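Local coordinates for cyanuric acid amidohydrolase (Azorhizobium caulinodans, PDB 4NQ3) that hydrolyses cyanuric acid, opening its s-triazine ring to give carboxybiuret, which loses carbon dioxide to become biuret, in the catabolism of triazine herbicides and melamine, at the interface of chains A and B. Residues are numbered along the deposited sequence; one frame, centred on the assembly and turned at random. Chains: chain A/B, Cyanuric acid amidohydrolase.

Contact 1: the interface of chains A and B. Residues chain A 11-13, 42, 82, 88; chain B 298, 300.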
loop_
_atom_site.group_PDB
_atom_site.type_symbol
_atom_site.label_atom_id
_atom_site.label_comp_id
_atom_site.label_asym_id
_atom_site.label_seq_id
_atom_site.Cartn_x
_atom_site.Cartn_y
_atom_site.Cartn_z
ATOM N N THR A 11 0.803 -0.781 24.683
ATOM C CA THR A 11 1.435 -1.990 24.140
ATOM C C THR A 11 2.481 -1.587 23.094
ATOM O O THR A 11 2.245 -0.685 22.278
ATOM C CB THR A 11 0.418 -2.922 23.466
ATOM O OG1 THR A 11 -0.103 -2.249 22.312
ATOM C CG2 THR A 11 -0.754 -3.263 24.401
ATOM N N ALA A 12 3.616 -2.268 23.074
ATOM C CA ALA A 12 4.664 -1.904 22.132
ATOM C C ALA A 12 4.594 -2.742 20.874
ATOM O O ALA A 12 5.333 -2.508 19.926
ATOM C CB ALA A 12 6.022 -2.056 22.779
ATOM N N SER A 13 3.637 -3.662 20.848
ATOM C CA SER A 13 3.654 -4.811 19.967
ATOM C C SER A 13 2.286 -5.458 20.120
ATOM O O SER A 13 1.667 -5.335 21.184
ATOM C CB SER A 13 4.765 -5.767 20.400
ATOM O OG SER A 13 5.040 -6.738 19.417
ATOM N N GLU A 42 -1.594 -2.855 15.593
ATOM C CA GLU A 42 -0.874 -2.187 14.487
ATOM C C GLU A 42 -1.101 -2.717 13.079
ATOM O O GLU A 42 -0.431 -2.257 12.158
ATOM C CB GLU A 42 0.638 -2.266 14.720
ATOM C CG GLU A 42 1.133 -1.459 15.869
ATOM C CD GLU A 42 2.221 -2.172 16.657
ATOM O OE1 GLU A 42 3.434 -1.825 16.482
ATOM O OE2 GLU A 42 1.841 -3.062 17.467
ATOM N N THR A 82 -4.158 1.319 13.076
ATOM C CA THR A 82 -3.818 2.474 13.892
ATOM C C THR A 82 -3.073 3.495 13.030
ATOM O O THR A 82 -1.884 3.752 13.224
ATOM C CB THR A 82 -2.962 2.080 15.115
ATOM O OG1 THR A 82 -1.662 1.664 14.687
ATOM C CG2 THR A 82 -3.611 0.937 15.887
ATOM N N PRO A 88 -1.456 2.472 19.592
ATOM C CA PRO A 88 -1.863 1.110 19.954
ATOM C C PRO A 88 -1.984 0.876 21.454
ATOM O O PRO A 88 -1.056 1.188 22.214
ATOM C CB PRO A 88 -0.745 0.248 19.363
ATOM C CG PRO A 88 -0.190 1.077 18.261
ATOM C CD PRO A 88 -0.270 2.482 18.729
ATOM N N ARG B 298 3.091 6.355 22.001
ATOM C CA ARG B 298 3.784 5.901 20.804
ATOM C C ARG B 298 2.850 5.948 19.594
ATOM O O ARG B 298 1.641 5.745 19.730
ATOM C CB ARG B 298 4.341 4.502 21.012
ATOM C CG ARG B 298 3.762 3.449 20.114
ATOM C CD ARG B 298 4.601 2.169 20.182
ATOM N NE ARG B 298 3.715 1.020 20.169
ATOM C CZ ARG B 298 3.495 0.246 19.110
ATOM N NH1 ARG B 298 4.139 0.472 17.967
ATOM N NH2 ARG B 298 2.637 -0.770 19.208
ATOM N N THR B 300 2.777 4.920 15.104
ATOM C CA THR B 300 3.359 3.857 14.286
ATOM C C THR B 300 3.852 4.278 12.911
ATOM O O THR B 300 4.224 3.415 12.118
ATOM C CB THR B 300 2.357 2.709 14.084
ATOM O OG1 THR B 300 1.293 3.143 13.239
ATOM C CG2 THR B 300 1.789 2.284 15.413
HETATM O O HOH W 1 0.192 5.283 14.885
#
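In this Ser-Lys dyad enzyme of the cyclic amide hydrolase family, a homotetramer, the short strand 297-298 of chain B and the residues just after it reach over to loops of chain A, with B:Arg298 meeting A:Thr11 and A:Glu42. The guanidinium takes A:Thr11 O side-on with two nitrogens. B:Arg298 NE lies in the carbonyl plane on a lone pair at 3.1 Å from A:Thr11 O, while NH2 comes from above that plane. Arginine suits the place because its flat, multi-donor head can serve this backbone oxygen and a carboxylate together. B:Arg298 NH1 makes a salt bridge and hydrogen bond of 2.8 Å to A:Glu42 OE1, approaching from above the carboxylate, whose plane stands 75° from the guanidinium. A bend at chi2 (141°) in A:Glu42 helps bring its acid group to the guanidinium rim. A:Pro88 CG lies 3.5 Å above one face of the B:Arg298 guanidinium, toward its rim; A:Ala12 O lies over the opposite face, also near the rim. With an alanine in place of B:Arg298, A:Glu42 would probably lose its cationic mate and A:Thr11 O both of these donors. Threonine offers two kinds of contact at B:Thr300: its methyl CG2 packs 3.7 Å from A:Pro88 CG, and its hydroxyl OG1 lies 2.9 Å from water 1. That water also bonds to B:Thr300 N and A:Thr82 O, bridging the chains beside a weak direct bond from OG1 to A:Thr82 O.

Contact 2: the interface of chains A and B. Residues chain A 304, 306-307, 311; chain B 304, 306-307, 311.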
loop_
_atom_site.group_PDB
_atom_site.type_symbol
_atom_site.label_atom_id
_atom_site.label_comp_id
_atom_site.label_asym_id
_atom_site.label_seq_id
_atom_site.Cartn_x
_atom_site.Cartn_y
_atom_site.Cartn_z
ATOM N N ASP A 304 -9.474 4.930 -4.036
ATOM C CA ASP A 304 -8.032 4.725 -3.863
ATOM C C ASP A 304 -7.658 3.256 -3.808
ATOM O O ASP A 304 -7.959 2.567 -2.827
ATOM C CB ASP A 304 -7.571 5.443 -2.584
ATOM C CG ASP A 304 -6.051 5.538 -2.454
ATOM O OD1 ASP A 304 -5.327 4.735 -3.099
ATOM O OD2 ASP A 304 -5.586 6.414 -1.677
ATOM N N ASP A 306 -4.649 2.046 -3.574
ATOM C CA ASP A 306 -3.436 1.842 -2.798
ATOM C C ASP A 306 -3.814 1.670 -1.328
ATOM O O ASP A 306 -3.456 0.686 -0.692
ATOM C CB ASP A 306 -2.476 3.020 -2.982
ATOM C CG ASP A 306 -1.976 3.156 -4.417
ATOM O OD1 ASP A 306 -1.564 2.120 -5.008
ATOM O OD2 ASP A 306 -1.989 4.299 -4.947
ATOM N N ILE A 307 -4.585 2.619 -0.814
ATOM C CA ILE A 307 -5.035 2.599 0.571
ATOM C C ILE A 307 -6.554 2.354 0.655
ATOM O O ILE A 307 -7.368 3.113 0.093
ATOM C CB ILE A 307 -4.667 3.918 1.289
ATOM C CG1 ILE A 307 -3.154 4.137 1.239
ATOM C CG2 ILE A 307 -5.217 3.938 2.723
ATOM C CD1 ILE A 307 -2.693 5.476 1.811
ATOM N N ARG A 311 -9.087 2.537 6.110
ATOM C CA ARG A 311 -7.758 2.977 6.501
ATOM C C ARG A 311 -7.682 4.517 6.505
ATOM O O ARG A 311 -7.185 5.120 7.479
ATOM C CB ARG A 311 -6.723 2.372 5.557
ATOM C CG ARG A 311 -5.459 1.903 6.209
ATOM C CD ARG A 311 -5.206 0.451 5.890
ATOM N NE ARG A 311 -3.771 0.129 5.832
ATOM C CZ ARG A 311 -2.878 0.417 6.780
ATOM N NH1 ARG A 311 -3.232 1.069 7.882
ATOM N NH2 ARG A 311 -1.609 0.060 6.617
ATOM N N ASP B 304 5.977 1.835 9.511
ATOM C CA ASP B 304 4.937 1.284 8.634
ATOM C C ASP B 304 5.418 1.188 7.193
ATOM O O ASP B 304 5.576 2.211 6.515
ATOM C CB ASP B 304 3.675 2.146 8.697
ATOM C CG ASP B 304 2.454 1.467 8.073
ATOM O OD1 ASP B 304 2.623 0.524 7.257
ATOM O OD2 ASP B 304 1.309 1.889 8.390
ATOM N N ASP B 306 3.774 -0.238 4.619
ATOM C CA ASP B 306 2.702 -0.233 3.616
ATOM C C ASP B 306 2.380 1.185 3.220
ATOM O O ASP B 306 2.286 1.511 2.048
ATOM C CB ASP B 306 1.424 -0.914 4.137
ATOM C CG ASP B 306 1.598 -2.414 4.393
ATOM O OD1 ASP B 306 2.148 -3.124 3.514
ATOM O OD2 ASP B 306 1.165 -2.881 5.475
ATOM N N ILE B 307 2.176 2.020 4.225
ATOM C CA ILE B 307 1.851 3.423 4.022
ATOM C C ILE B 307 2.986 4.325 4.488
ATOM O O ILE B 307 3.304 4.360 5.683
ATOM C CB ILE B 307 0.574 3.789 4.776
ATOM C CG1 ILE B 307 -0.602 3.004 4.206
ATOM C CG2 ILE B 307 0.301 5.269 4.688
ATOM C CD1 ILE B 307 -1.895 3.201 4.985
ATOM N N ARG B 311 2.177 10.219 4.223
ATOM C CA ARG B 311 0.766 9.910 3.951
ATOM C C ARG B 311 -0.037 9.834 5.268
ATOM O O ARG B 311 -1.154 10.343 5.347
ATOM C CB ARG B 311 0.621 8.602 3.162
ATOM C CG ARG B 311 0.951 8.656 1.687
ATOM C CD ARG B 311 1.043 7.243 1.102
ATOM N NE ARG B 311 0.039 6.827 0.090
ATOM C CZ ARG B 311 -1.043 7.507 -0.317
ATOM N NH1 ARG B 311 -1.359 8.694 0.184
ATOM N NH2 ARG B 311 -1.836 6.979 -1.247
#
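A:Ile307 and B:Ile307 meet across the two-fold axis of the A-B interface, one of those that build the homotetramer, and send their CD1 methyls onto the guanidinium groups of B:Arg311 and A:Arg311. These two isoleucines bury more surface than the other residues of the patch, 54 and 51 Å², followed by the arginines at the start of helix 309-325. A:Ile307 CD1 sits over the centre of one guanidinium face, 3.4 Å from B:Arg311 CZ; on the twin side, B:Ile307 CD1 is 3.5 Å from A:Arg311 CZ. Isoleucine suits this place because its longer branch carries a methyl out to the flat cation, while the beta-branch keeps bulk close to the backbone. In A:Ile307 that branch is extended at chi2 (175°), which projects CD1 toward the partner chain. The two isoleucines cross at about a right angle, and A:Ile307 CD1 comes within 4.0 Å of B:Ile307 CD1 near the symmetry axis.

Arginine joins this apolar packing to a charged rim. A:Arg311 NH2 forms a long salt bridge of 3.9 Å to B:Asp304 OD2, with the guanidinium and carboxylate planes 24° apart, and B:Arg311 pairs likewise with A:Asp304. The arginine chains are not exact copies: A:Arg311 bends at chi2 and chi3, B:Arg311 at chi3, yet both heads reach equivalent partners. B:Asp306 and A:Asp306 add a further acid near A:Arg311 and B:Arg311, which would probably strengthen the attraction. A:Asp304 also steadies its own loop, its short side chain letting one oxygen face the partner while the other turns to the backbone: A:Asp306 N donates to A:Asp304 OD1 at 2.8 Å, reaching the oxygen on its anti side, tilted 29° from the carboxylate plane.

Contact 1 and contact 2 lie about 17 Å apart, measured between the centres of their C-alpha atoms, within one two-fold interface of the homotetramer. They share no residue, but the same stretch of chain B contributes to both: strand 297-298 and its following residues serve contact 1, and the loop leading into helix 309-325, together with the start of that helix, forms contact 2 from each chain. Contact 1 recurs with the chains exchanged, whereas contact 2 pairs equivalent residues around the axis. Their centres are about 16 and 18 Å, respectively, from A:Ser226, the nucleophile, so both probably support assembly rather than touch substrate directly.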